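Local coordinates for protein 2-hydroxyethylphosphonate dioxygenase (Streptomyces viridochromogenes, PDB 4YAR) that uses non-heme ferrous iron and dioxygen to convert 2-hydroxyethylphosphonate to hydroxymethylphosphonate and formate on the route to the antibiotic phosphinothricin tripeptide, at residues Ala20-Leu25 with Glu54-Glu59; Gln154-Leu159 with Ser183-Gly188; Arg167-Asp172 with Arg312-Phe317; Gly232-Leu237 with Arg288-Ala293; Gly389-His394 with Ala409-Gln414. The protein carries 1 engineered substitution. One frame throughout, in Å; residues are numbered along the deposited sequence.

How the contacts relate
Contacts 1 and 4 lie in the two separate Cro/C1-type helical domains, their centres about 43 Å apart, while contacts 2, 3 and 5 belong to the beta-sheet body. Contact 2 lies beside a metal: the side chain of Y184 is about 6 Å from a bound cadmium ion and about 4 Å from that of the iron ligand H182. It touches contact 3, where V158 O and D172 OD2 are 3.6 Å apart, and their segments alternate along the chain. Contact 4 is nested in the loop that contact 3 closes. Contact 5, about 10 Å from the chain's centre, comes within about 8 Å of contact 4 and 9 Å of contact 3 by nearest atoms.

Contact 1. Residues Ala20-Leu25 with Glu54-Glu59; sequences AQTADL and EALSVE
L25 and A55 meet methylene against methyl, with L25 CB 4.0 Å from A55 CB. The same A55 methyl also lies 4.1 Å from L25 C, so it packs against the root of the leucine and its backbone and does not reach the isobutyl end. Beside this pair, T22 OG1 comes 4.4 Å from L56 CD2, a loose contact of a hydroxyl oxygen with a methyl. OG1 sits anti to the carbonyl carbon (chi1 -63°) and is hydrogen-bonded to T18 O, just before the start of helix 19-26. On the other segment, helix 49-55 closes in a Schellman motif with S57 at positive phi; S57 N reaches E54 O at 3.2 Å, and L56, the residue before S57, is buried. R15 NE bonds to L56 O and so ties this turn to helix 5-15. Y17 touches T22, L25 and L56, filling in around both pairs, while T22 packs in addition on M12 and L33, and L56 on L8. Helix 19-26 is thereby joined to the end of helix 49-55 in a Cro/C1-type domain, where residues 19-38 form, by similarity, the helix-turn-helix motif.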
# COMPACT_ATOMS: atom_id res chain seq x y z
N ALA A 20 -20.90 0.32 -34.16
CA ALA A 20 -20.78 0.53 -35.60
C ALA A 20 -20.03 1.79 -35.97
O ALA A 20 -19.25 1.78 -36.93
CB ALA A 20 -22.15 0.53 -36.28
N GLN A 21 -20.26 2.88 -35.24
CA GLN A 21 -19.66 4.14 -35.54
C GLN A 21 -18.21 4.08 -35.21
O GLN A 21 -17.41 4.68 -35.90
CB GLN A 21 -20.28 5.29 -34.73
CG GLN A 21 -21.63 5.77 -35.21
CD GLN A 21 -22.35 6.69 -34.22
OE1 GLN A 21 -22.28 6.50 -33.01
NE2 GLN A 21 -23.11 7.64 -34.75
N THR A 22 -17.88 3.43 -34.10
CA THR A 22 -16.48 3.31 -33.67
C THR A 22 -15.69 2.53 -34.77
O THR A 22 -14.62 2.94 -35.19
CB THR A 22 -16.39 2.69 -32.25
OG1 THR A 22 -17.05 3.60 -31.30
CG2 THR A 22 -14.98 2.52 -31.83
N ALA A 23 -16.27 1.43 -35.23
CA ALA A 23 -15.61 0.59 -36.25
C ALA A 23 -15.34 1.39 -37.53
O ALA A 23 -14.21 1.34 -38.09
CB ALA A 23 -16.45 -0.66 -36.51
N ASP A 24 -16.33 2.19 -37.94
CA ASP A 24 -16.26 2.95 -39.18
C ASP A 24 -15.23 4.04 -39.08
O ASP A 24 -14.37 4.21 -39.95
CB ASP A 24 -17.64 3.49 -39.58
CG ASP A 24 -18.56 2.39 -40.19
OD1 ASP A 24 -18.09 1.24 -40.41
OD2 ASP A 24 -19.74 2.67 -40.47
N LEU A 25 -15.28 4.75 -37.97
CA LEU A 25 -14.29 5.76 -37.66
C LEU A 25 -12.87 5.24 -37.62
O LEU A 25 -11.95 5.89 -38.07
CB LEU A 25 -14.65 6.37 -36.30
CG LEU A 25 -15.58 7.56 -36.32
CD1 LEU A 25 -15.80 8.03 -34.87
CD2 LEU A 25 -14.99 8.66 -37.23
N GLU A 54 -6.89 6.39 -32.09
CA GLU A 54 -7.01 7.61 -32.86
C GLU A 54 -8.50 7.99 -32.95
O GLU A 54 -8.86 9.13 -32.69
CB GLU A 54 -6.37 7.44 -34.24
CG GLU A 54 -6.15 8.75 -34.98
CD GLU A 54 -7.45 9.39 -35.47
OE1 GLU A 54 -8.28 8.70 -36.11
OE2 GLU A 54 -7.64 10.61 -35.22
N ALA A 55 -9.35 7.01 -33.24
CA ALA A 55 -10.80 7.26 -33.40
C ALA A 55 -11.49 7.83 -32.13
O ALA A 55 -12.42 8.63 -32.23
CB ALA A 55 -11.50 5.99 -33.88
N LEU A 56 -11.01 7.40 -30.97
CA LEU A 56 -11.58 7.74 -29.66
C LEU A 56 -10.83 8.89 -29.00
O LEU A 56 -11.10 9.28 -27.86
CB LEU A 56 -11.55 6.50 -28.79
CG LEU A 56 -12.49 5.38 -29.22
CD1 LEU A 56 -12.31 4.10 -28.43
CD2 LEU A 56 -13.94 5.86 -29.11
N SER A 57 -9.92 9.48 -29.74
CA SER A 57 -9.03 10.54 -29.25
C SER A 57 -8.35 10.27 -27.91
O SER A 57 -8.32 11.16 -27.03
CB SER A 57 -9.75 11.88 -29.25
OG SER A 57 -10.53 12.04 -30.43
N VAL A 58 -7.80 9.06 -27.75
CA VAL A 58 -7.00 8.68 -26.57
C VAL A 58 -5.63 8.13 -26.95
O VAL A 58 -5.36 7.79 -28.11
CB VAL A 58 -7.71 7.67 -25.62
CG1 VAL A 58 -9.00 8.27 -25.06
CG2 VAL A 58 -7.97 6.30 -26.28
N GLU A 59 -4.78 8.05 -25.94
CA GLU A 59 -3.49 7.42 -26.08
C GLU A 59 -3.68 5.92 -26.03
O GLU A 59 -4.49 5.43 -25.25
CB GLU A 59 -2.55 7.89 -24.96
CG GLU A 59 -2.25 9.39 -25.03
CD GLU A 59 -1.54 9.80 -26.32
OE1 GLU A 59 -0.45 9.27 -26.61
OE2 GLU A 59 -2.08 10.66 -27.06

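Contact 2. Residues Gln154-Leu159 with Ser183-Gly188; sequences QTWRVL and SYSLAG
L159 and Y184 cross obliquely, and the leucine meets the phenol ring at its rim: L159 CD1 lies near the ring plane, 4.2 Å from Y184 CE1. Y184 reaches this position with CG anti to its carbonyl carbon (chi1 -56°), which turns the CE1 edge toward L159, and the hydroxyl end continues past the leucine to a hydrogen bond with Y174 OH. The second pair is of another kind. W156 extends its indole across toward the neighbouring segment, CG anti to its backbone N (chi1 177°), until CH2 is 3.9 Å from S185 OG. The oxygen approaches the indole at a slant, and its polar partner is N144 OD1, through a weak hydrogen bond. N144 thus stands between the two segments, in keeping with the backbone pairing: strand 143-146 bonds to R157 and L159 on one flank and to S183 and S185 on the other. The side chain of Y184 is about 4 Å from that of H182 and about 5 Å from that of H176, an engineered residue. The whole is a three-stranded antiparallel sheet whose outer strands touch across the central one, beside the metal and substrate site of a cupin-type dioxygenase.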
# COMPACT_ATOMS: atom_id res chain seq x y z
N GLN A 154 17.48 10.93 18.53
CA GLN A 154 16.35 10.95 17.62
C GLN A 154 16.75 10.45 16.25
O GLN A 154 15.90 10.17 15.42
CB GLN A 154 15.79 12.37 17.47
CG GLN A 154 15.18 12.93 18.75
CD GLN A 154 16.26 13.25 19.79
OE1 GLN A 154 17.31 13.82 19.48
NE2 GLN A 154 16.00 12.84 21.02
N THR A 155 18.05 10.36 15.98
CA THR A 155 18.47 9.98 14.61
C THR A 155 19.30 8.70 14.52
O THR A 155 19.82 8.38 13.46
CB THR A 155 19.28 11.14 14.01
OG1 THR A 155 20.43 11.39 14.83
CG2 THR A 155 18.39 12.42 13.95
N TRP A 156 19.45 7.97 15.62
CA TRP A 156 20.42 6.86 15.69
C TRP A 156 19.88 6.01 16.80
O TRP A 156 19.76 6.46 17.95
CB TRP A 156 21.81 7.41 16.01
CG TRP A 156 22.92 6.45 16.20
CD1 TRP A 156 23.54 6.17 17.35
CD2 TRP A 156 23.63 5.76 15.18
NE1 TRP A 156 24.57 5.34 17.15
CE2 TRP A 156 24.66 5.06 15.82
CE3 TRP A 156 23.48 5.65 13.82
CZ2 TRP A 156 25.51 4.23 15.15
CZ3 TRP A 156 24.37 4.84 13.13
CH2 TRP A 156 25.39 4.15 13.82
N ARG A 157 19.43 4.78 16.47
CA ARG A 157 18.85 3.91 17.49
C ARG A 157 19.07 2.47 17.06
O ARG A 157 19.10 2.18 15.81
CB ARG A 157 17.36 4.14 17.63
CG ARG A 157 16.79 3.46 18.87
CD ARG A 157 15.29 3.42 18.97
NE ARG A 157 14.74 4.76 19.07
CZ ARG A 157 13.54 5.04 19.62
NH1 ARG A 157 12.77 4.07 20.15
NH2 ARG A 157 13.13 6.31 19.63
N VAL A 158 19.28 1.61 18.05
CA VAL A 158 19.49 0.18 17.79
C VAL A 158 18.14 -0.55 17.52
O VAL A 158 17.22 -0.60 18.39
CB VAL A 158 20.26 -0.51 18.91
CG1 VAL A 158 20.33 -2.03 18.73
CG2 VAL A 158 21.66 0.04 19.01
N LEU A 159 18.07 -1.19 16.36
CA LEU A 159 17.02 -2.15 16.10
C LEU A 159 17.52 -3.52 16.50
O LEU A 159 18.36 -4.12 15.82
CB LEU A 159 16.74 -2.19 14.61
CG LEU A 159 15.73 -1.33 13.94
CD1 LEU A 159 16.50 -0.19 13.27
CD2 LEU A 159 15.05 -2.21 12.92
N SER A 183 19.77 4.61 6.72
CA SER A 183 20.77 3.56 6.45
C SER A 183 20.99 2.76 7.68
O SER A 183 20.48 3.11 8.76
CB SER A 183 22.12 4.15 5.99
OG SER A 183 22.59 5.09 6.97
N TYR A 184 21.77 1.69 7.56
CA TYR A 184 21.96 0.76 8.68
C TYR A 184 23.40 0.26 8.73
O TYR A 184 23.99 0.09 7.68
CB TYR A 184 21.04 -0.47 8.47
CG TYR A 184 19.59 -0.07 8.31
CD1 TYR A 184 18.78 0.18 9.41
CD2 TYR A 184 19.03 0.05 7.07
CE1 TYR A 184 17.44 0.57 9.25
CE2 TYR A 184 17.69 0.43 6.90
CZ TYR A 184 16.91 0.69 7.98
OH TYR A 184 15.61 1.06 7.78
N SER A 185 23.92 -0.01 9.95
CA SER A 185 25.13 -0.73 10.12
C SER A 185 24.96 -1.78 11.16
O SER A 185 23.97 -1.72 11.90
CB SER A 185 26.26 0.20 10.57
OG SER A 185 25.92 0.91 11.73
N LEU A 186 25.94 -2.67 11.30
CA LEU A 186 25.91 -3.63 12.37
C LEU A 186 26.19 -2.95 13.71
O LEU A 186 27.00 -2.05 13.79
CB LEU A 186 26.94 -4.73 12.11
CG LEU A 186 26.72 -5.52 10.86
CD1 LEU A 186 27.89 -6.49 10.66
CD2 LEU A 186 25.40 -6.32 10.94
N ALA A 187 25.46 -3.31 14.74
CA ALA A 187 25.72 -2.76 16.03
C ALA A 187 26.99 -3.40 16.64
O ALA A 187 27.64 -2.79 17.48
CB ALA A 187 24.50 -2.89 16.92
N GLY A 188 27.37 -4.60 16.21
CA GLY A 188 28.59 -5.24 16.73
C GLY A 188 29.12 -6.17 15.73
O GLY A 188 28.99 -5.93 14.51

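Contact 3. Residues Arg167-Asp172 with Arg312-Phe317; sequences RWITGD and RSRRTF
W168 holds its indole between the backbone N and the carbonyl carbon (chi1 68°), and R314, extended at chi2, bends at its third torsion (chi3 -79°); together these bring the arginine's methylenes to the benzo edge of the tryptophan. R314 CD lies 3.5 Å from W168 CZ2, near the ring plane, and R314 CG is 3.6 Å from the same carbon and 3.8 Å from W168 CH2. The contact is therefore made by the aliphatic part of the arginine along the indole rim. The guanidinium plane stands 76° from that of the ring, so the charged group is not stacked on it; instead R314 NE is hydrogen-bonded to R311 O, which fixes the direction of the chain's end. I169, next in the chain, lies over one face of the indole: its CG1 sits 4.0 Å above the ring plane over the centre, while I169 CD1 approaches R314 CG at 4.3 Å. In the two-barrel cupin architecture of this enzyme, the contact joins the loop between strands 156-159 and 173-176 to the turn between helix 307-312 and strand 315-317, an outermost strand of the seven-stranded sheet. W168 extends across that sheet to E321, A323, F338 and R340. The turn leading into strand 315-317 is held by R315 NH1, which donates to S313 O at 3.1 Å in a nearly straight bond. The acceptor lies close to the guanidinium plane, whereas the donor stands well above the carbonyl plane of S313. R315 NH1 has a second bond to S324 OG, and S313 OG is shared by S310 O and S324 N.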
# COMPACT_ATOMS: atom_id res chain seq x y z
N ARG A 167 11.83 -16.99 18.68
CA ARG A 167 12.52 -16.38 17.60
C ARG A 167 11.63 -16.23 16.38
O ARG A 167 12.03 -15.61 15.40
CB ARG A 167 13.75 -17.18 17.23
CG ARG A 167 14.73 -17.36 18.38
CD ARG A 167 15.69 -16.20 18.56
NE ARG A 167 16.89 -16.34 17.73
CZ ARG A 167 18.16 -16.37 18.12
NH1 ARG A 167 18.55 -16.27 19.38
NH2 ARG A 167 19.09 -16.48 17.19
N TRP A 168 10.43 -16.81 16.40
CA TRP A 168 9.44 -16.47 15.39
C TRP A 168 9.14 -14.94 15.39
O TRP A 168 8.70 -14.37 14.38
CB TRP A 168 8.21 -17.33 15.55
CG TRP A 168 7.39 -17.13 16.74
CD1 TRP A 168 7.61 -17.63 17.97
CD2 TRP A 168 6.13 -16.41 16.80
NE1 TRP A 168 6.57 -17.25 18.84
CE2 TRP A 168 5.65 -16.51 18.13
CE3 TRP A 168 5.38 -15.70 15.87
CZ2 TRP A 168 4.49 -15.91 18.55
CZ3 TRP A 168 4.17 -15.15 16.27
CH2 TRP A 168 3.73 -15.26 17.61
N ILE A 169 9.35 -14.30 16.52
CA ILE A 169 9.41 -12.83 16.57
C ILE A 169 10.85 -12.50 16.42
O ILE A 169 11.69 -12.76 17.32
CB ILE A 169 8.82 -12.27 17.90
CG1 ILE A 169 7.36 -12.73 18.08
CG2 ILE A 169 9.10 -10.76 18.01
CD1 ILE A 169 6.70 -12.53 19.44
N THR A 170 11.21 -12.04 15.23
CA THR A 170 12.59 -12.03 14.83
C THR A 170 13.40 -10.87 15.45
O THR A 170 14.63 -10.99 15.70
CB THR A 170 12.74 -11.99 13.28
OG1 THR A 170 12.26 -10.72 12.76
CG2 THR A 170 11.98 -13.13 12.65
N GLY A 171 12.72 -9.76 15.72
CA GLY A 171 13.38 -8.51 16.10
C GLY A 171 12.45 -7.30 16.17
O GLY A 171 11.28 -7.42 15.95
N ASP A 172 13.03 -6.18 16.51
CA ASP A 172 12.32 -4.92 16.54
C ASP A 172 11.84 -4.57 15.12
O ASP A 172 12.47 -4.97 14.08
CB ASP A 172 13.26 -3.79 17.02
CG ASP A 172 13.64 -3.82 18.52
OD1 ASP A 172 13.08 -4.55 19.36
OD2 ASP A 172 14.62 -3.11 18.88
N ARG A 312 4.12 -9.18 23.73
CA ARG A 312 2.91 -8.85 24.54
C ARG A 312 1.68 -8.90 23.68
O ARG A 312 0.61 -9.16 24.16
CB ARG A 312 2.98 -7.46 25.09
CG ARG A 312 3.81 -7.32 26.34
CD ARG A 312 3.71 -5.90 26.83
NE ARG A 312 4.99 -5.57 27.41
CZ ARG A 312 5.93 -4.80 26.88
NH1 ARG A 312 5.77 -4.16 25.73
NH2 ARG A 312 7.06 -4.64 27.57
N SER A 313 1.86 -8.64 22.37
CA SER A 313 0.75 -8.68 21.41
C SER A 313 0.30 -10.08 21.05
O SER A 313 -0.68 -10.27 20.36
CB SER A 313 1.14 -7.88 20.19
OG SER A 313 1.90 -8.67 19.31
N ARG A 314 1.00 -11.12 21.48
CA ARG A 314 0.69 -12.43 20.95
C ARG A 314 -0.74 -12.84 21.10
O ARG A 314 -1.34 -12.58 22.13
CB ARG A 314 1.53 -13.51 21.62
CG ARG A 314 2.85 -13.74 20.93
CD ARG A 314 3.57 -14.83 21.74
NE ARG A 314 4.19 -14.26 22.93
CZ ARG A 314 4.61 -14.97 23.97
NH1 ARG A 314 4.45 -16.29 24.01
NH2 ARG A 314 5.20 -14.35 25.00
N ARG A 315 -1.28 -13.48 20.09
CA ARG A 315 -2.66 -13.99 20.13
C ARG A 315 -2.87 -15.15 19.22
O ARG A 315 -2.18 -15.32 18.21
CB ARG A 315 -3.72 -12.91 19.84
CG ARG A 315 -3.79 -12.42 18.37
CD ARG A 315 -2.98 -11.16 18.27
NE ARG A 315 -2.80 -10.63 16.90
CZ ARG A 315 -1.86 -9.73 16.58
NH1 ARG A 315 -0.97 -9.29 17.48
NH2 ARG A 315 -1.74 -9.36 15.33
N THR A 316 -3.88 -15.96 19.54
CA THR A 316 -4.37 -16.94 18.58
C THR A 316 -5.21 -16.28 17.49
O THR A 316 -6.00 -15.44 17.80
CB THR A 316 -5.18 -18.04 19.29
OG1 THR A 316 -4.35 -18.61 20.28
CG2 THR A 316 -5.61 -19.16 18.33
N PHE A 317 -4.91 -16.60 16.24
CA PHE A 317 -5.63 -16.15 15.06
C PHE A 317 -5.97 -17.37 14.22
O PHE A 317 -5.18 -17.88 13.43
CB PHE A 317 -4.78 -15.12 14.27
CG PHE A 317 -5.50 -14.57 13.07
CD1 PHE A 317 -6.68 -13.88 13.23
CD2 PHE A 317 -5.01 -14.78 11.81
CE1 PHE A 317 -7.40 -13.41 12.15
CE2 PHE A 317 -5.71 -14.28 10.71
CZ PHE A 317 -6.88 -13.65 10.88

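Contact 4. Residues Gly232-Leu237 with Arg288-Ala293; sequences GSVLDL and RVLLPA
V234 and L290 make the closest approach between the two segments, in the second Cro/C1-type domain, where helix 231-241 meets the 3-10 turn that follows helix 270-283. The apolar contacts centre on one methyl: L290 CD2 lies 3.6 Å from V234 CG1 and 3.8 Å from V234 CB. The valine presents CG1 because that branch is anti to its backbone N (chi1 -179°), while L290, with CG anti to its carbonyl carbon, sends its isobutyl end across to the helix. Its other methyl, L290 CD1, meets L235 CD1 at 4.3 Å, so the leucine fork faces two successive helix residues. F285 and F238 also touch L290. L235 continues inward to L260, L264 and L279, linking the pair to the core of the helical bundle. Polar bonds brace each side separately. D236 N bonds to G232 O within the helix, the L291 N to R288 O bond closes the turn at 3.2 Å, and D236 OD1 forms a salt bridge with R246 NE on the side of the helix turned from L290. L290 CD2 also lies 3.8 Å from the backbone nitrogen L235 N.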
# COMPACT_ATOMS: atom_id res chain seq x y z
N GLY A 232 -11.60 23.52 9.63
CA GLY A 232 -12.02 24.80 9.05
C GLY A 232 -11.43 25.12 7.73
O GLY A 232 -12.12 25.68 6.85
N SER A 233 -10.15 24.82 7.57
CA SER A 233 -9.44 25.21 6.32
C SER A 233 -9.97 24.35 5.22
O SER A 233 -10.22 24.85 4.12
CB SER A 233 -7.91 25.08 6.40
OG SER A 233 -7.50 23.75 6.58
N VAL A 234 -10.11 23.04 5.49
CA VAL A 234 -10.73 22.16 4.53
C VAL A 234 -12.19 22.57 4.21
O VAL A 234 -12.59 22.65 3.02
CB VAL A 234 -10.59 20.66 4.92
CG1 VAL A 234 -11.23 19.78 3.84
CG2 VAL A 234 -9.12 20.27 5.06
N LEU A 235 -13.02 22.83 5.22
CA LEU A 235 -14.40 23.17 4.97
C LEU A 235 -14.47 24.42 4.08
O LEU A 235 -15.28 24.52 3.18
CB LEU A 235 -15.15 23.44 6.29
CG LEU A 235 -16.56 23.94 6.11
CD1 LEU A 235 -17.48 22.98 5.37
CD2 LEU A 235 -17.26 24.35 7.42
N ASP A 236 -13.60 25.37 4.30
CA ASP A 236 -13.68 26.62 3.52
C ASP A 236 -13.35 26.38 2.04
O ASP A 236 -13.89 27.04 1.17
CB ASP A 236 -12.71 27.67 4.05
CG ASP A 236 -13.21 28.36 5.28
OD1 ASP A 236 -14.38 28.38 5.54
OD2 ASP A 236 -12.36 28.89 6.00
N LEU A 237 -12.52 25.40 1.78
CA LEU A 237 -12.23 25.04 0.37
C LEU A 237 -13.50 24.32 -0.20
O LEU A 237 -13.88 24.53 -1.35
CB LEU A 237 -11.03 24.18 0.29
CG LEU A 237 -9.73 24.92 0.63
CD1 LEU A 237 -8.57 23.91 0.80
CD2 LEU A 237 -9.45 25.97 -0.45
N ARG A 288 -17.02 13.09 6.87
CA ARG A 288 -15.98 12.28 7.51
C ARG A 288 -14.53 12.79 7.31
O ARG A 288 -13.67 12.67 8.20
CB ARG A 288 -16.17 10.80 7.17
CG ARG A 288 -17.45 10.24 7.63
CD ARG A 288 -17.74 8.83 7.15
NE ARG A 288 -17.84 8.79 5.73
CZ ARG A 288 -17.98 7.72 5.00
NH1 ARG A 288 -18.03 7.87 3.70
NH2 ARG A 288 -18.08 6.50 5.54
N VAL A 289 -14.24 13.36 6.12
CA VAL A 289 -12.96 13.88 5.83
C VAL A 289 -12.62 15.16 6.56
O VAL A 289 -11.47 15.59 6.51
CB VAL A 289 -12.67 13.92 4.30
CG1 VAL A 289 -13.07 12.62 3.64
CG2 VAL A 289 -13.41 15.06 3.63
N LEU A 290 -13.59 15.75 7.30
CA LEU A 290 -13.34 16.90 8.16
C LEU A 290 -13.01 16.52 9.63
O LEU A 290 -12.57 17.37 10.41
CB LEU A 290 -14.53 17.86 8.19
CG LEU A 290 -14.99 18.38 6.85
CD1 LEU A 290 -16.25 19.22 6.96
CD2 LEU A 290 -13.90 19.25 6.24
N LEU A 291 -13.14 15.25 9.97
CA LEU A 291 -12.86 14.82 11.34
C LEU A 291 -11.32 14.69 11.51
O LEU A 291 -10.56 14.44 10.51
CB LEU A 291 -13.60 13.51 11.63
CG LEU A 291 -15.14 13.51 11.46
CD1 LEU A 291 -15.73 12.16 11.80
CD2 LEU A 291 -15.85 14.56 12.26
N PRO A 292 -10.84 14.85 12.73
CA PRO A 292 -9.43 14.77 13.07
C PRO A 292 -8.80 13.39 12.90
O PRO A 292 -9.42 12.39 13.24
CB PRO A 292 -9.38 15.22 14.55
CG PRO A 292 -10.74 15.11 15.04
CD PRO A 292 -11.66 15.25 13.88
N ALA A 293 -7.62 13.40 12.31
CA ALA A 293 -6.65 12.36 12.48
C ALA A 293 -5.59 12.85 13.53
O ALA A 293 -5.50 14.06 13.89
CB ALA A 293 -6.00 12.09 11.13

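Contact 5. Residues Gly389-His394 with Ala409-Gln414; sequences GPFVRH and AHLGYQ
F391 and L411 supply the apolar part of the contact, with their side chains crossing at about a right angle. L411 CD1 comes in the plane of the phenyl ring at its edge, 3.9 Å from F391 CE2 and 4.1 Å from F391 CZ, so one methyl seats against a single side of the rim. A type II turn from G389 to V392, with F391 at its third position (phi 61°), and CG anti to the carbonyl carbon (chi1 -69°) together place the ring. L411 follows a cis peptide bond, and its side chain also touches W416 and L419 on helix 413-420. A mixed contact lies alongside, where the proline ring meets a main-chain oxygen, P390 CG being 3.4 Å from H410 O. Hydrogen bonds shape each segment on its own. The turn has a weak bond from V392 N to G389 O, and after it H394 ND1 donates to V392 O at 2.8 Å with the acceptor close to the imidazole plane; H394 NE2 pairs with Y358 OH. On the other segment H410 ND1 is bonded to D415 OD2 and L411 O to H353 ND1, while G412 stands at the N-cap of the helix. The contact is surface packing between two connections at the seven-stranded sheet of a cupin domain: the turn leaving strand 385-388, and the link from strand 400-407 into helix 413-420.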
# COMPACT_ATOMS: atom_id res chain seq x y z
N GLY A 389 -2.95 -12.15 -4.32
CA GLY A 389 -3.81 -11.06 -4.79
C GLY A 389 -4.91 -10.80 -3.75
O GLY A 389 -5.12 -11.59 -2.82
N PRO A 390 -5.62 -9.68 -3.89
CA PRO A 390 -6.73 -9.36 -2.99
C PRO A 390 -7.81 -10.45 -3.05
O PRO A 390 -8.11 -10.94 -4.14
CB PRO A 390 -7.27 -8.05 -3.56
CG PRO A 390 -6.09 -7.46 -4.26
CD PRO A 390 -5.41 -8.61 -4.91
N PHE A 391 -8.36 -10.78 -1.90
CA PHE A 391 -9.44 -11.75 -1.78
C PHE A 391 -9.11 -13.17 -2.25
O PHE A 391 -10.03 -13.95 -2.52
CB PHE A 391 -10.71 -11.19 -2.40
CG PHE A 391 -11.27 -10.05 -1.60
CD1 PHE A 391 -11.90 -10.29 -0.40
CD2 PHE A 391 -11.10 -8.73 -2.00
CE1 PHE A 391 -12.41 -9.28 0.35
CE2 PHE A 391 -11.57 -7.70 -1.24
CZ PHE A 391 -12.27 -7.96 -0.06
N VAL A 392 -7.80 -13.52 -2.38
CA VAL A 392 -7.42 -14.87 -2.72
C VAL A 392 -7.44 -15.69 -1.44
O VAL A 392 -6.68 -15.45 -0.54
CB VAL A 392 -6.04 -14.90 -3.39
CG1 VAL A 392 -5.50 -16.29 -3.51
CG2 VAL A 392 -6.10 -14.11 -4.65
N ARG A 393 -8.24 -16.76 -1.45
CA ARG A 393 -8.40 -17.58 -0.25
C ARG A 393 -7.22 -18.58 -0.24
O ARG A 393 -6.87 -19.16 -1.23
CB ARG A 393 -9.78 -18.26 -0.22
CG ARG A 393 -10.09 -19.24 0.90
CD ARG A 393 -11.16 -20.24 0.42
NE ARG A 393 -12.51 -19.71 0.59
CZ ARG A 393 -13.59 -20.10 -0.10
NH1 ARG A 393 -13.52 -21.05 -1.05
NH2 ARG A 393 -14.78 -19.54 0.16
N HIS A 394 -6.60 -18.65 0.89
CA HIS A 394 -5.35 -19.44 1.05
C HIS A 394 -5.16 -19.83 2.51
O HIS A 394 -5.90 -19.41 3.44
CB HIS A 394 -4.11 -18.65 0.51
CG HIS A 394 -3.82 -17.38 1.26
ND1 HIS A 394 -4.59 -16.24 1.16
CD2 HIS A 394 -2.83 -17.09 2.14
CE1 HIS A 394 -4.08 -15.30 1.92
NE2 HIS A 394 -3.01 -15.79 2.53
N ALA A 409 -3.38 -0.64 -3.00
CA ALA A 409 -4.41 0.40 -3.17
C ALA A 409 -5.85 -0.14 -3.18
O ALA A 409 -6.78 0.61 -2.94
CB ALA A 409 -4.17 1.14 -4.45
N HIS A 410 -6.05 -1.41 -3.47
CA HIS A 410 -7.39 -1.95 -3.67
C HIS A 410 -7.50 -3.34 -2.98
O HIS A 410 -6.70 -4.22 -3.28
CB HIS A 410 -7.63 -2.09 -5.17
CG HIS A 410 -7.45 -0.79 -5.91
ND1 HIS A 410 -8.22 0.32 -5.65
CD2 HIS A 410 -6.60 -0.44 -6.90
CE1 HIS A 410 -7.82 1.31 -6.42
NE2 HIS A 410 -6.84 0.87 -7.19
N LEU A 411 -8.40 -3.50 -2.01
CA LEU A 411 -9.21 -2.41 -1.44
C LEU A 411 -8.41 -1.75 -0.35
O LEU A 411 -7.95 -2.43 0.57
CB LEU A 411 -10.49 -2.92 -0.82
CG LEU A 411 -11.53 -3.58 -1.69
CD1 LEU A 411 -12.75 -4.01 -0.87
CD2 LEU A 411 -11.98 -2.62 -2.73
N GLY A 412 -8.16 -0.45 -0.47
CA GLY A 412 -7.44 0.28 0.52
C GLY A 412 -8.40 1.17 1.27
O GLY A 412 -9.63 1.16 0.94
N TYR A 413 -7.88 1.94 2.24
CA TYR A 413 -8.79 2.64 3.16
C TYR A 413 -9.60 3.74 2.42
O TYR A 413 -10.75 3.93 2.73
CB TYR A 413 -8.19 3.13 4.47
CG TYR A 413 -7.44 4.44 4.36
CD1 TYR A 413 -6.33 4.57 3.53
CD2 TYR A 413 -7.84 5.54 5.02
CE1 TYR A 413 -5.64 5.77 3.42
CE2 TYR A 413 -7.13 6.75 4.93
CZ TYR A 413 -6.05 6.88 4.12
OH TYR A 413 -5.37 8.12 4.04
N GLN A 414 -9.03 4.33 1.38
CA GLN A 414 -9.75 5.32 0.54
C GLN A 414 -10.87 4.67 -0.31
O GLN A 414 -11.94 5.28 -0.51
CB GLN A 414 -8.74 6.00 -0.36
CG GLN A 414 -7.85 6.94 0.38
CD GLN A 414 -6.62 7.29 -0.46
OE1 GLN A 414 -5.80 6.40 -0.80
NE2 GLN A 414 -6.46 8.60 -0.76